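Side-chain contacts in 4-phosphoerythronate dehydrogenase (PDB 4PRK), which probably catalyses the NAD-dependent interconversion of D-lactate and pyruvate, as a D-isomer specific 2-hydroxyacid dehydrogenase with a Rossmann-fold domain: residues A17-E20 / K21-C25; A262-S265 / S266-K270; T300-S303 / V304-M307; S311-D314 / T315-A319. All blocks are in the same frame, centred on the assembly; numbering follows the deposited sequence.

Contact 1: A17-E20 / K21-C25; sequences AATE and KKFGC
A17 O accepts from K21 N, A18 O from K22 N and T19 O from F23 N. These are the regular four-residue backbone bonds at the end of helix 10-23. The shortest runs from F23 N to T19 O, 2.7 Å. The pattern changes at E20. C25 N, five residues on, bonds to E20 O at 3.3 Å. G24 N reaches the same oxygen, E20 O, at 2.5 Å, but that bond is weak and bent, with an angle of 117° at the hydrogen. G24 N also bonds weakly to K21 O, and its own phi is positive, 53°. This is a Schellman motif with G24 as the C-prime residue. It ends the helix of a beta-alpha-beta unit and leads the chain into strand 26-30.

The C25 carbonyl folds back onto E20. C25 O lies 3.2 Å from E20 CA, a CH...O contact, and touches E20 CG as well. With CG anti to the carbonyl carbon (chi1 -75°) and the chain extended beyond it, E20 OE2 accepts from L27 N.

T19 and F23 lie side by side and point the same way. T19 CG2 is 4.0 Å from F23 CD1. T19 O sits at the ring edge, in plane, 3.7 Å from F23 CD1. T19 OG1 bonds to L15 O and to E309 OE2. Outside the two segments, K22 NZ forms a salt bridge with E309 OE1 on helix 301-319.

Contact 2: A262-S265 / S266-K270; sequences AHES and SYFFK
One face of the F268 ring is covered by E264. The loop follows strand 255-258 of the parallel sheet of the Rossmann-type domain and includes a type II beta turn from Y267 to K270. E264 CB stands 3.6 Å from the F268 ring centroid, a CH-pi contact offset toward the rim. The E264 side chain crosses the ring at a slant. Its carboxylate, turned 33° from the ring plane, ends by the CD2-CE2 rim, with E264 OE2 3.5 Å from F268 CE2. OE2 is held by T260 OG1 and L261 N. The Y267 ring has S266 OG and a water in plane at its edge. Y267 OH donates to this water at 2.6 Å, and the water donates to A262 O. F133 of the second subunit meets the Y267 ring edge-to-face and also packs on F268.

E264 O grips the start of the turn with two bonds. F268 N comes nearly straight to E264 O at 2.7 Å, while Y267 N approaches from above the carbonyl plane, 52° out of it. With an alanine here in place of F268, E264 CB would probably lose its aromatic cover, and F133 of the second subunit would lose a packing partner. K270 is bent at chi2 (148°), and its NZ reaches back to S265 O at 2.7 Å.

Contact 3: T300-S303 / V304-M307; sequences TKTS and VRNM
V304 N bonds to T300 O at 3.1 Å, the first full-turn backbone bond of helix 301-319. T300 is the N-cap, and its OG1 accepts from S303 N at 3.2 Å. The next three backbone bonds, R305 N to K301 O, N306 N to T302 O and M307 N to S303 O, keep the helix regular.

Among the side chains, R305 grips N306 OD1 side-on, with NE at 2.9 Å and NH1 at 2.7 Å. OD1 lies in the guanidinium plane. NH1 uses an OD1 lone pair in the carbonyl plane, whereas NE is tilted 33° from that plane. N306 ND2 bonds to Y101 O and to Y179 OH of the third subunit. T300 OG1 and T302 OG1 both bond to E143 of the second subunit, while S303 OG bonds to Y298 O. A leucine in place of N306 would probably free the R305 guanidinium to turn and leave Y101 O without this donor.

T302 and N306 lie side by side, with the T302 methyl in van der Waals contact with the amide: CG2 is 3.5 Å from N306 ND2. One contact is apolar. M307 is bent at chi3 (-128°), which brings its CE within 3.6 Å of S303 CB.

Contact 4: S311-D314 / T315-A319; sequences SLRD and TIALA
S311 O is gripped twice by T315. T315 N bonds to S311 O at 2.6 Å, nearly in line with the carbonyl. T315 OG1 bonds to the same oxygen, S311 O, at 2.7 Å from well above the carbonyl plane, 58° out of it. The hydroxyl stands anti to the carbonyl carbon of T315 (chi1 -61°), which turns it back along the helix and satisfies it there. I316 N bonds to L312 O at 2.7 Å. A317 N to R313 O and L318 N to D314 O continue the helix.

R313 and D314 form a salt bridge. R313 NH2 meets D314 OD1 at 3.1 Å, on the anti side of the carboxylate. Bends at chi2 and chi3 bring R313 NH2 beside D314 and within 3.6 Å of A317 CB. The same NH2 also donates to R323 O. D314 is buried, but OD1 accepts from H325 N and OD2 from F326 N, so it ties the tail after the helix to its side.

L312 and I316 make an apolar pair. They lie side by side, pointing the same way, with their CD1 atoms 4.2 Å apart. Separately, L318 CG rests 3.4 Å from D314 O. L312 and T315 pack on L49, and L318 on T94 and T96. The chain's last helix thus lies on the five-stranded parallel sheet of the N-terminal part, as in the catalytic domain of D-2-hydroxyacid dehydrogenases.

Contacts 3 and 4 are buried; contacts 1 and 2 are partly exposed. Contacts 3 and 4 share helix 301-319, with centres about 17 Å apart. Contact 3 has partners in two other subunits, and its chemistry is mostly polar. Contact 4 touches no other chain and is held within its own. Contact 1 ends helix 10-23, which packs on helix 301-319: F23 CG and T19 CG2 each lie 3.5 Å from L312 CD2. Contact 2 stands apart, its centre about 34 Å from that of contact 1. It is the only one without regular helix, and it meets the second subunit with aromatic rings.

Contact 1: A17-E20 / K21-C25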
ATOM      1  N   ALA A  17     -13.554 -11.961 -31.208  1.00 35.04           N
ATOM      2  CA  ALA A  17     -12.647 -11.810 -32.315  1.00 35.14           C
ATOM      3  C   ALA A  17     -11.272 -11.627 -31.754  1.00 35.49           C
ATOM      4  O   ALA A  17     -10.319 -12.140 -32.299  1.00 38.09           O
ATOM      5  CB  ALA A  17     -13.057 -10.623 -33.155  1.00 32.67           C
ATOM      6  N   ALA A  18     -11.144 -10.884 -30.663  1.00 35.48           N
ATOM      7  CA  ALA A  18      -9.804 -10.626 -30.111  1.00 38.32           C
ATOM      8  C   ALA A  18      -9.211 -11.933 -29.575  1.00 39.89           C
ATOM      9  O   ALA A  18      -8.000 -12.148 -29.630  1.00 33.40           O
ATOM     10  CB  ALA A  18      -9.863  -9.588 -29.010  1.00 35.56           C
ATOM     11  N   THR A  19     -10.078 -12.808 -29.074  1.00 41.48           N
ATOM     12  CA  THR A  19      -9.608 -14.050 -28.480  1.00 45.66           C
ATOM     13  C   THR A  19      -9.110 -14.984 -29.586  1.00 46.74           C
ATOM     14  O   THR A  19      -8.065 -15.658 -29.442  1.00 40.26           O
ATOM     15  CB  THR A  19     -10.708 -14.686 -27.605  1.00 45.43           C
ATOM     16  OG1 THR A  19     -11.019 -13.793 -26.515  1.00 41.82           O
ATOM     17  CG2 THR A  19     -10.234 -16.000 -27.066  1.00 41.90           C
ATOM     18  N   GLU A  20      -9.842 -14.987 -30.705  1.00 47.75           N
ATOM     19  CA  GLU A  20      -9.414 -15.753 -31.882  1.00 45.62           C
ATOM     20  C   GLU A  20      -7.999 -15.351 -32.266  1.00 44.27           C
ATOM     21  O   GLU A  20      -7.086 -16.182 -32.326  1.00 43.70           O
ATOM     22  CB  GLU A  20     -10.403 -15.588 -33.017  1.00 38.94           C
ATOM     23  CG  GLU A  20     -11.657 -16.414 -32.744  1.00 41.98           C
ATOM     24  CD  GLU A  20     -12.799 -16.257 -33.748  1.00 39.26           C
ATOM     25  OE1 GLU A  20     -13.084 -15.170 -34.285  1.00 42.99           O
ATOM     26  OE2 GLU A  20     -13.491 -17.256 -33.951  1.00 42.45           O
ATOM     27  N   LYS A  21      -7.811 -14.062 -32.471  1.00 45.73           N
ATOM     28  CA  LYS A  21      -6.506 -13.541 -32.846  1.00 50.02           C
ATOM     29  C   LYS A  21      -5.462 -13.908 -31.789  1.00 54.63           C
ATOM     30  O   LYS A  21      -4.382 -14.374 -32.143  1.00 51.78           O
ATOM     31  CB  LYS A  21      -6.529 -12.036 -33.043  1.00 47.67           C
ATOM     32  CG  LYS A  21      -5.138 -11.448 -33.276  1.00 54.39           C
ATOM     33  CD  LYS A  21      -5.136  -9.934 -33.461  1.00 56.02           C
ATOM     34  CE  LYS A  21      -5.773  -9.245 -32.266  1.00 61.83           C
ATOM     35  NZ  LYS A  21      -5.472  -7.791 -32.216  1.00 65.18           N
ATOM     36  N   LYS A  22      -5.787 -13.719 -30.506  1.00 52.55           N
ATOM     37  CA  LYS A  22      -4.846 -14.040 -29.442  1.00 53.31           C
ATOM     38  C   LYS A  22      -4.515 -15.535 -29.349  1.00 51.55           C
ATOM     39  O   LYS A  22      -3.360 -15.893 -29.156  1.00 53.92           O
ATOM     40  CB  LYS A  22      -5.360 -13.548 -28.105  1.00 57.03           C
ATOM     41  CG  LYS A  22      -4.541 -13.972 -26.893  1.00 56.04           C
ATOM     42  CD  LYS A  22      -5.217 -13.371 -25.658  1.00 58.25           C
ATOM     43  CE  LYS A  22      -4.505 -13.724 -24.370  1.00 55.68           C
ATOM     44  NZ  LYS A  22      -4.830 -12.709 -23.344  1.00 56.50           N
ATOM     45  N   PHE A  23      -5.492 -16.415 -29.484  1.00 44.53           N
ATOM     46  CA  PHE A  23      -5.145 -17.827 -29.453  1.00 45.69           C
ATOM     47  C   PHE A  23      -4.855 -18.435 -30.808  1.00 52.55           C
ATOM     48  O   PHE A  23      -4.416 -19.583 -30.892  1.00 56.65           O
ATOM     49  CB  PHE A  23      -6.217 -18.620 -28.735  1.00 48.79           C
ATOM     50  CG  PHE A  23      -6.127 -18.500 -27.221  1.00 50.78           C
ATOM     51  CD1 PHE A  23      -6.491 -17.317 -26.586  1.00 47.44           C
ATOM     52  CD2 PHE A  23      -5.645 -19.568 -26.447  1.00 52.13           C
ATOM     53  CE1 PHE A  23      -6.403 -17.195 -25.217  1.00 52.00           C
ATOM     54  CE2 PHE A  23      -5.566 -19.459 -25.070  1.00 54.43           C
ATOM     55  CZ  PHE A  23      -5.949 -18.274 -24.452  1.00 52.71           C
ATOM     56  N   GLY A  24      -5.070 -17.672 -31.873  1.00 55.87           N
ATOM     57  CA  GLY A  24      -4.939 -18.227 -33.206  1.00 55.30           C
ATOM     58  C   GLY A  24      -5.786 -19.480 -33.321  1.00 51.92           C
ATOM     59  O   GLY A  24      -5.295 -20.522 -33.749  1.00 47.90           O
ATOM     60  N   CYS A  25      -7.033 -19.391 -32.872  1.00 43.58           N
ATOM     61  CA  CYS A  25      -7.982 -20.471 -33.050  1.00 46.90           C
ATOM     62  C   CYS A  25      -9.291 -19.842 -33.464  1.00 46.62           C
ATOM     63  O   CYS A  25      -9.435 -18.603 -33.408  1.00 52.93           O
ATOM     64  CB  CYS A  25      -8.163 -21.247 -31.739  1.00 50.25           C
ATOM     65  SG  CYS A  25      -9.095 -20.333 -30.502  1.00 52.56           S
TER

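Contact 2: A262-S265 / S266-K270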
ATOM      1  N   ALA A 262     -30.557 -15.211  -0.339  1.00 29.87           N
ATOM      2  CA  ALA A 262     -31.289 -16.483  -0.342  1.00 35.20           C
ATOM      3  C   ALA A 262     -32.496 -16.403  -1.280  1.00 35.64           C
ATOM      4  O   ALA A 262     -33.202 -15.390  -1.301  1.00 36.36           O
ATOM      5  CB  ALA A 262     -31.751 -16.828   1.071  1.00 32.21           C
ATOM      6  N   HIS A 263     -32.689 -17.444  -2.081  1.00 38.83           N
ATOM      7  CA  HIS A 263     -33.795 -17.507  -3.055  1.00 45.33           C
ATOM      8  C   HIS A 263     -33.640 -16.596  -4.244  1.00 43.51           C
ATOM      9  O   HIS A 263     -34.616 -16.377  -4.995  1.00 42.96           O
ATOM     10  CB  HIS A 263     -35.151 -17.229  -2.371  1.00 45.46           C
ATOM     11  CG  HIS A 263     -35.421 -18.157  -1.237  1.00 53.85           C
ATOM     12  ND1 HIS A 263     -35.619 -17.722   0.054  1.00 54.82           N
ATOM     13  CD2 HIS A 263     -35.460 -19.510  -1.193  1.00 54.85           C
ATOM     14  CE1 HIS A 263     -35.803 -18.767   0.839  1.00 56.84           C
ATOM     15  NE2 HIS A 263     -35.700 -19.861   0.108  1.00 55.25           N
ATOM     16  N   GLU A 264     -32.431 -16.060  -4.442  1.00 38.54           N
ATOM     17  CA  GLU A 264     -32.222 -15.109  -5.554  1.00 35.96           C
ATOM     18  C   GLU A 264     -32.500 -15.747  -6.893  1.00 33.01           C
ATOM     19  O   GLU A 264     -32.697 -15.075  -7.903  1.00 33.63           O
ATOM     20  CB  GLU A 264     -30.788 -14.560  -5.550  1.00 33.90           C
ATOM     21  CG  GLU A 264     -29.738 -15.598  -5.791  1.00 33.27           C
ATOM     22  CD  GLU A 264     -28.324 -15.049  -5.648  1.00 36.59           C
ATOM     23  OE1 GLU A 264     -27.489 -15.404  -6.509  1.00 31.50           O
ATOM     24  OE2 GLU A 264     -28.060 -14.244  -4.715  1.00 36.52           O
ATOM     25  N   SER A 265     -32.439 -17.059  -6.919  1.00 36.41           N
ATOM     26  CA  SER A 265     -32.591 -17.786  -8.177  1.00 39.44           C
ATOM     27  C   SER A 265     -33.923 -17.529  -8.878  1.00 38.18           C
ATOM     28  O   SER A 265     -34.043 -17.663 -10.081  1.00 37.94           O
ATOM     29  CB  SER A 265     -32.424 -19.280  -7.930  1.00 41.42           C
ATOM     30  OG  SER A 265     -31.036 -19.569  -7.746  1.00 46.35           O
ATOM     31  N   SER A 266     -34.932 -17.179  -8.115  1.00 37.80           N
ATOM     32  CA  SER A 266     -36.204 -16.876  -8.711  1.00 41.50           C
ATOM     33  C   SER A 266     -36.155 -15.643  -9.617  1.00 42.20           C
ATOM     34  O   SER A 266     -36.850 -15.591 -10.606  1.00 43.85           O
ATOM     35  CB  SER A 266     -37.293 -16.779  -7.655  1.00 42.11           C
ATOM     36  OG  SER A 266     -37.405 -15.470  -7.175  1.00 45.43           O
ATOM     37  N   TYR A 267     -35.392 -14.629  -9.236  1.00 37.46           N
ATOM     38  CA  TYR A 267     -35.343 -13.399 -10.010  1.00 35.65           C
ATOM     39  C   TYR A 267     -33.995 -12.854 -10.508  1.00 35.87           C
ATOM     40  O   TYR A 267     -33.971 -12.086 -11.443  1.00 40.08           O
ATOM     41  CB  TYR A 267     -36.091 -12.308  -9.270  1.00 37.25           C
ATOM     42  CG  TYR A 267     -35.566 -12.024  -7.900  1.00 34.64           C
ATOM     43  CD1 TYR A 267     -35.666 -12.957  -6.898  1.00 35.35           C
ATOM     44  CD2 TYR A 267     -34.985 -10.813  -7.608  1.00 35.77           C
ATOM     45  CE1 TYR A 267     -35.197 -12.696  -5.637  1.00 34.36           C
ATOM     46  CE2 TYR A 267     -34.514 -10.541  -6.356  1.00 34.19           C
ATOM     47  CZ  TYR A 267     -34.621 -11.488  -5.376  1.00 36.06           C
ATOM     48  OH  TYR A 267     -34.154 -11.224  -4.130  1.00 37.65           O
ATOM     49  N   PHE A 268     -32.889 -13.226  -9.890  1.00 34.47           N
ATOM     50  CA  PHE A 268     -31.588 -12.746 -10.348  1.00 34.34           C
ATOM     51  C   PHE A 268     -31.298 -13.290 -11.750  1.00 36.29           C
ATOM     52  O   PHE A 268     -31.572 -14.436 -12.038  1.00 34.95           O
ATOM     53  CB  PHE A 268     -30.478 -13.156  -9.376  1.00 34.18           C
ATOM     54  CG  PHE A 268     -30.282 -12.216  -8.226  1.00 31.20           C
ATOM     55  CD1 PHE A 268     -31.290 -11.389  -7.798  1.00 33.64           C
ATOM     56  CD2 PHE A 268     -29.082 -12.175  -7.564  1.00 31.72           C
ATOM     57  CE1 PHE A 268     -31.094 -10.536  -6.740  1.00 33.61           C
ATOM     58  CE2 PHE A 268     -28.877 -11.323  -6.511  1.00 28.87           C
ATOM     59  CZ  PHE A 268     -29.885 -10.502  -6.095  1.00 29.73           C
ATOM     60  N   PHE A 269     -30.735 -12.456 -12.608  1.00 36.02           N
ATOM     61  CA  PHE A 269     -30.440 -12.820 -13.984  1.00 37.61           C
ATOM     62  C   PHE A 269     -31.661 -12.907 -14.918  1.00 38.29           C
ATOM     63  O   PHE A 269     -31.536 -13.407 -16.018  1.00 37.65           O
ATOM     64  CB  PHE A 269     -29.549 -14.064 -14.038  1.00 38.31           C
ATOM     65  CG  PHE A 269     -28.278 -13.904 -13.259  1.00 39.56           C
ATOM     66  CD1 PHE A 269     -27.472 -12.792 -13.460  1.00 42.94           C
ATOM     67  CD2 PHE A 269     -27.920 -14.812 -12.303  1.00 42.02           C
ATOM     68  CE1 PHE A 269     -26.315 -12.617 -12.763  1.00 42.64           C
ATOM     69  CE2 PHE A 269     -26.770 -14.633 -11.568  1.00 44.41           C
ATOM     70  CZ  PHE A 269     -25.972 -13.527 -11.795  1.00 44.65           C
ATOM     71  N   LYS A 270     -32.816 -12.380 -14.501  1.00 39.83           N
ATOM     72  CA  LYS A 270     -34.061 -12.439 -15.307  1.00 40.66           C
ATOM     73  C   LYS A 270     -34.647 -11.080 -15.407  1.00 40.34           C
ATOM     74  O   LYS A 270     -34.237 -10.206 -14.635  1.00 40.77           O
ATOM     75  CB  LYS A 270     -35.099 -13.359 -14.655  1.00 38.24           C
ATOM     76  CG  LYS A 270     -34.739 -14.789 -14.834  1.00 40.58           C
ATOM     77  CD  LYS A 270     -35.178 -15.638 -13.671  1.00 48.06           C
ATOM     78  CE  LYS A 270     -34.671 -17.046 -13.889  1.00 52.04           C
ATOM     79  NZ  LYS A 270     -34.940 -17.826 -12.661  1.00 60.05           N
TER
HETATM   80  O   HOH W   1     -34.881 -12.969  -2.359  1.00 34.43           O

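Contact 3: T300-S303 / V304-M307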
ATOM      1  N   THR A 300     -16.723  -7.792 -14.380  1.00 24.44           N
ATOM      2  CA  THR A 300     -15.752  -6.881 -15.015  1.00 27.46           C
ATOM      3  C   THR A 300     -15.257  -7.493 -16.322  1.00 28.46           C
ATOM      4  O   THR A 300     -15.501  -8.662 -16.600  1.00 27.72           O
ATOM      5  CB  THR A 300     -14.516  -6.681 -14.139  1.00 27.86           C
ATOM      6  OG1 THR A 300     -13.845  -7.944 -13.981  1.00 29.84           O
ATOM      7  CG2 THR A 300     -14.957  -6.191 -12.765  1.00 30.13           C
ATOM      8  N   LYS A 301     -14.570  -6.684 -17.118  1.00 30.01           N
ATOM      9  CA  LYS A 301     -13.989  -7.126 -18.379  1.00 31.21           C
ATOM     10  C   LYS A 301     -12.975  -8.229 -18.134  1.00 30.53           C
ATOM     11  O   LYS A 301     -12.893  -9.167 -18.870  1.00 25.43           O
ATOM     12  CB  LYS A 301     -13.224  -5.990 -19.027  1.00 32.06           C
ATOM     13  CG  LYS A 301     -14.046  -4.755 -19.362  1.00 38.88           C
ATOM     14  CD  LYS A 301     -14.601  -4.821 -20.768  1.00 46.67           C
ATOM     15  CE  LYS A 301     -15.007  -3.442 -21.258  1.00 54.48           C
ATOM     16  NZ  LYS A 301     -15.454  -3.588 -22.680  1.00 61.51           N
ATOM     17  N   THR A 302     -12.170  -8.086 -17.088  1.00 30.99           N
ATOM     18  CA  THR A 302     -11.244  -9.125 -16.757  1.00 30.01           C
ATOM     19  C   THR A 302     -11.986 -10.440 -16.500  1.00 29.82           C
ATOM     20  O   THR A 302     -11.518 -11.483 -16.908  1.00 27.48           O
ATOM     21  CB  THR A 302     -10.418  -8.739 -15.521  1.00 31.82           C
ATOM     22  OG1 THR A 302      -9.896  -7.412 -15.695  1.00 30.37           O
ATOM     23  CG2 THR A 302      -9.247  -9.815 -15.274  1.00 32.01           C
ATOM     24  N   SER A 303     -13.115 -10.432 -15.798  1.00 29.07           N
ATOM     25  CA  SER A 303     -13.664 -11.723 -15.408  1.00 31.63           C
ATOM     26  C   SER A 303     -14.148 -12.397 -16.651  1.00 31.64           C
ATOM     27  O   SER A 303     -13.902 -13.593 -16.877  1.00 28.02           O
ATOM     28  CB  SER A 303     -14.833 -11.646 -14.391  1.00 31.86           C
ATOM     29  OG  SER A 303     -14.401 -11.296 -13.081  1.00 29.48           O
ATOM     30  N   VAL A 304     -14.910 -11.631 -17.426  1.00 32.93           N
ATOM     31  CA  VAL A 304     -15.594 -12.199 -18.573  1.00 32.34           C
ATOM     32  C   VAL A 304     -14.526 -12.759 -19.541  1.00 29.86           C
ATOM     33  O   VAL A 304     -14.650 -13.868 -20.024  1.00 30.66           O
ATOM     34  CB  VAL A 304     -16.505 -11.161 -19.228  1.00 35.84           C
ATOM     35  CG1 VAL A 304     -17.017 -11.630 -20.603  1.00 36.86           C
ATOM     36  CG2 VAL A 304     -17.656 -10.873 -18.298  1.00 35.33           C
ATOM     37  N   ARG A 305     -13.443 -12.031 -19.734  1.00 29.32           N
ATOM     38  CA  ARG A 305     -12.372 -12.531 -20.548  1.00 33.25           C
ATOM     39  C   ARG A 305     -11.717 -13.808 -19.976  1.00 36.16           C
ATOM     40  O   ARG A 305     -11.463 -14.748 -20.714  1.00 32.95           O
ATOM     41  CB  ARG A 305     -11.316 -11.475 -20.711  1.00 35.34           C
ATOM     42  CG  ARG A 305     -10.177 -11.982 -21.544  1.00 39.96           C
ATOM     43  CD  ARG A 305      -8.915 -11.253 -21.248  1.00 42.30           C
ATOM     44  NE  ARG A 305      -8.340 -11.690 -19.990  1.00 44.85           N
ATOM     45  CZ  ARG A 305      -7.236 -11.161 -19.480  1.00 49.12           C
ATOM     46  NH1 ARG A 305      -6.752 -11.589 -18.321  1.00 49.10           N
ATOM     47  NH2 ARG A 305      -6.618 -10.188 -20.130  1.00 48.47           N
ATOM     48  N   ASN A 306     -11.424 -13.815 -18.669  1.00 29.83           N
ATOM     49  CA  ASN A 306     -10.794 -14.948 -18.038  1.00 31.26           C
ATOM     50  C   ASN A 306     -11.648 -16.174 -18.099  1.00 32.22           C
ATOM     51  O   ASN A 306     -11.131 -17.259 -18.333  1.00 31.97           O
ATOM     52  CB  ASN A 306     -10.360 -14.636 -16.614  1.00 30.31           C
ATOM     53  CG  ASN A 306      -9.141 -13.735 -16.588  1.00 34.62           C
ATOM     54  OD1 ASN A 306      -8.524 -13.449 -17.645  1.00 34.72           O
ATOM     55  ND2 ASN A 306      -8.782 -13.247 -15.402  1.00 36.82           N
ATOM     56  N   MET A 307     -12.948 -16.011 -17.981  1.00 31.54           N
ATOM     57  CA  MET A 307     -13.829 -17.149 -18.081  1.00 34.82           C
ATOM     58  C   MET A 307     -13.719 -17.840 -19.437  1.00 39.12           C
ATOM     59  O   MET A 307     -13.784 -19.071 -19.514  1.00 39.03           O
ATOM     60  CB  MET A 307     -15.278 -16.748 -17.805  1.00 39.43           C
ATOM     61  CG  MET A 307     -15.552 -16.493 -16.321  1.00 46.74           C
ATOM     62  SD  MET A 307     -17.245 -15.948 -15.952  1.00 51.14           S
ATOM     63  CE  MET A 307     -16.973 -14.481 -14.973  1.00 60.89           C
TER

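Contact 4: S311-D314 / T315-A319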
ATOM      1  N   SER A 311     -10.694 -21.346 -19.584  1.00 35.31           N
ATOM      2  CA  SER A 311     -11.274 -22.582 -20.084  1.00 35.80           C
ATOM      3  C   SER A 311     -10.698 -22.984 -21.487  1.00 42.09           C
ATOM      4  O   SER A 311     -10.178 -24.104 -21.685  1.00 40.89           O
ATOM      5  CB  SER A 311     -12.792 -22.434 -20.106  1.00 36.61           C
ATOM      6  OG  SER A 311     -13.233 -21.378 -20.944  1.00 37.20           O
ATOM      7  N   LEU A 312     -10.734 -22.034 -22.420  1.00 41.57           N
ATOM      8  CA  LEU A 312     -10.215 -22.229 -23.786  1.00 45.34           C
ATOM      9  C   LEU A 312      -8.808 -22.865 -23.736  1.00 44.91           C
ATOM     10  O   LEU A 312      -8.551 -23.845 -24.426  1.00 43.67           O
ATOM     11  CB  LEU A 312     -10.155 -20.845 -24.541  1.00 42.42           C
ATOM     12  CG  LEU A 312      -9.547 -20.804 -25.968  1.00 46.80           C
ATOM     13  CD1 LEU A 312     -10.372 -21.716 -26.878  1.00 43.54           C
ATOM     14  CD2 LEU A 312      -9.419 -19.411 -26.603  1.00 47.74           C
ATOM     15  N   ARG A 313      -7.928 -22.268 -22.920  1.00 42.43           N
ATOM     16  CA  ARG A 313      -6.551 -22.686 -22.741  1.00 44.95           C
ATOM     17  C   ARG A 313      -6.447 -24.120 -22.193  1.00 46.06           C
ATOM     18  O   ARG A 313      -5.723 -24.930 -22.760  1.00 48.79           O
ATOM     19  CB  ARG A 313      -5.775 -21.696 -21.847  1.00 45.88           C
ATOM     20  CG  ARG A 313      -4.273 -21.703 -22.093  1.00 49.97           C
ATOM     21  CD  ARG A 313      -3.456 -22.011 -20.835  1.00 55.28           C
ATOM     22  NE  ARG A 313      -3.740 -23.365 -20.341  1.00 63.27           N
ATOM     23  CZ  ARG A 313      -2.909 -24.414 -20.346  1.00 56.47           C
ATOM     24  NH1 ARG A 313      -1.668 -24.312 -20.787  1.00 56.66           N
ATOM     25  NH2 ARG A 313      -3.335 -25.578 -19.873  1.00 52.61           N
ATOM     26  N   ASP A 314      -7.153 -24.455 -21.117  1.00 46.47           N
ATOM     27  CA  ASP A 314      -7.178 -25.866 -20.661  1.00 50.80           C
ATOM     28  C   ASP A 314      -7.803 -26.754 -21.722  1.00 51.21           C
ATOM     29  O   ASP A 314      -7.394 -27.891 -21.868  1.00 47.65           O
ATOM     30  CB  ASP A 314      -7.976 -26.083 -19.359  1.00 48.97           C
ATOM     31  CG  ASP A 314      -7.161 -25.787 -18.099  1.00 50.20           C
ATOM     32  OD1 ASP A 314      -5.969 -25.418 -18.203  1.00 41.84           O
ATOM     33  OD2 ASP A 314      -7.727 -25.926 -16.989  1.00 53.34           O
ATOM     34  N   THR A 315      -8.803 -26.236 -22.444  1.00 51.98           N
ATOM     35  CA  THR A 315      -9.539 -27.037 -23.405  1.00 49.46           C
ATOM     36  C   THR A 315      -8.668 -27.405 -24.597  1.00 49.82           C
ATOM     37  O   THR A 315      -8.641 -28.575 -24.981  1.00 42.41           O
ATOM     38  CB  THR A 315     -10.832 -26.339 -23.807  1.00 50.41           C
ATOM     39  OG1 THR A 315     -11.613 -26.200 -22.622  1.00 46.49           O
ATOM     40  CG2 THR A 315     -11.629 -27.160 -24.868  1.00 49.44           C
ATOM     41  N   ILE A 316      -7.948 -26.413 -25.146  1.00 47.58           N
ATOM     42  CA  ILE A 316      -6.927 -26.639 -26.189  1.00 50.85           C
ATOM     43  C   ILE A 316      -5.829 -27.632 -25.731  1.00 55.28           C
ATOM     44  O   ILE A 316      -5.383 -28.496 -26.516  1.00 48.55           O
ATOM     45  CB  ILE A 316      -6.267 -25.301 -26.668  1.00 47.97           C
ATOM     46  CG1 ILE A 316      -7.284 -24.490 -27.489  1.00 47.91           C
ATOM     47  CG2 ILE A 316      -4.975 -25.546 -27.472  1.00 46.19           C
ATOM     48  CD1 ILE A 316      -6.731 -23.286 -28.222  1.00 49.19           C
ATOM     49  N   ALA A 317      -5.391 -27.497 -24.476  1.00 51.29           N
ATOM     50  CA  ALA A 317      -4.292 -28.309 -23.973  1.00 54.16           C
ATOM     51  C   ALA A 317      -4.671 -29.797 -23.994  1.00 53.93           C
ATOM     52  O   ALA A 317      -3.911 -30.636 -24.494  1.00 54.79           O
ATOM     53  CB  ALA A 317      -3.890 -27.852 -22.573  1.00 54.54           C
ATOM     54  N   LEU A 318      -5.870 -30.096 -23.490  1.00 54.48           N
ATOM     55  CA  LEU A 318      -6.382 -31.481 -23.352  1.00 54.81           C
ATOM     56  C   LEU A 318      -6.689 -32.088 -24.722  1.00 51.95           C
ATOM     57  O   LEU A 318      -6.507 -33.278 -24.939  1.00 50.01           O
ATOM     58  CB  LEU A 318      -7.645 -31.510 -22.449  1.00 52.94           C
ATOM     59  CG  LEU A 318      -7.401 -31.192 -20.963  1.00 48.75           C
ATOM     60  CD1 LEU A 318      -8.703 -30.960 -20.170  1.00 44.41           C
ATOM     61  CD2 LEU A 318      -6.535 -32.308 -20.369  1.00 46.55           C
ATOM     62  N   ALA A 319      -7.142 -31.242 -25.636  1.00 53.10           N
ATOM     63  CA  ALA A 319      -7.202 -31.594 -27.061  1.00 58.53           C
ATOM     64  C   ALA A 319      -5.810 -31.960 -27.613  1.00 48.61           C
ATOM     65  O   ALA A 319      -5.700 -32.886 -28.414  1.00 48.73           O
ATOM     66  CB  ALA A 319      -7.860 -30.481 -27.884  1.00 57.73           C
TER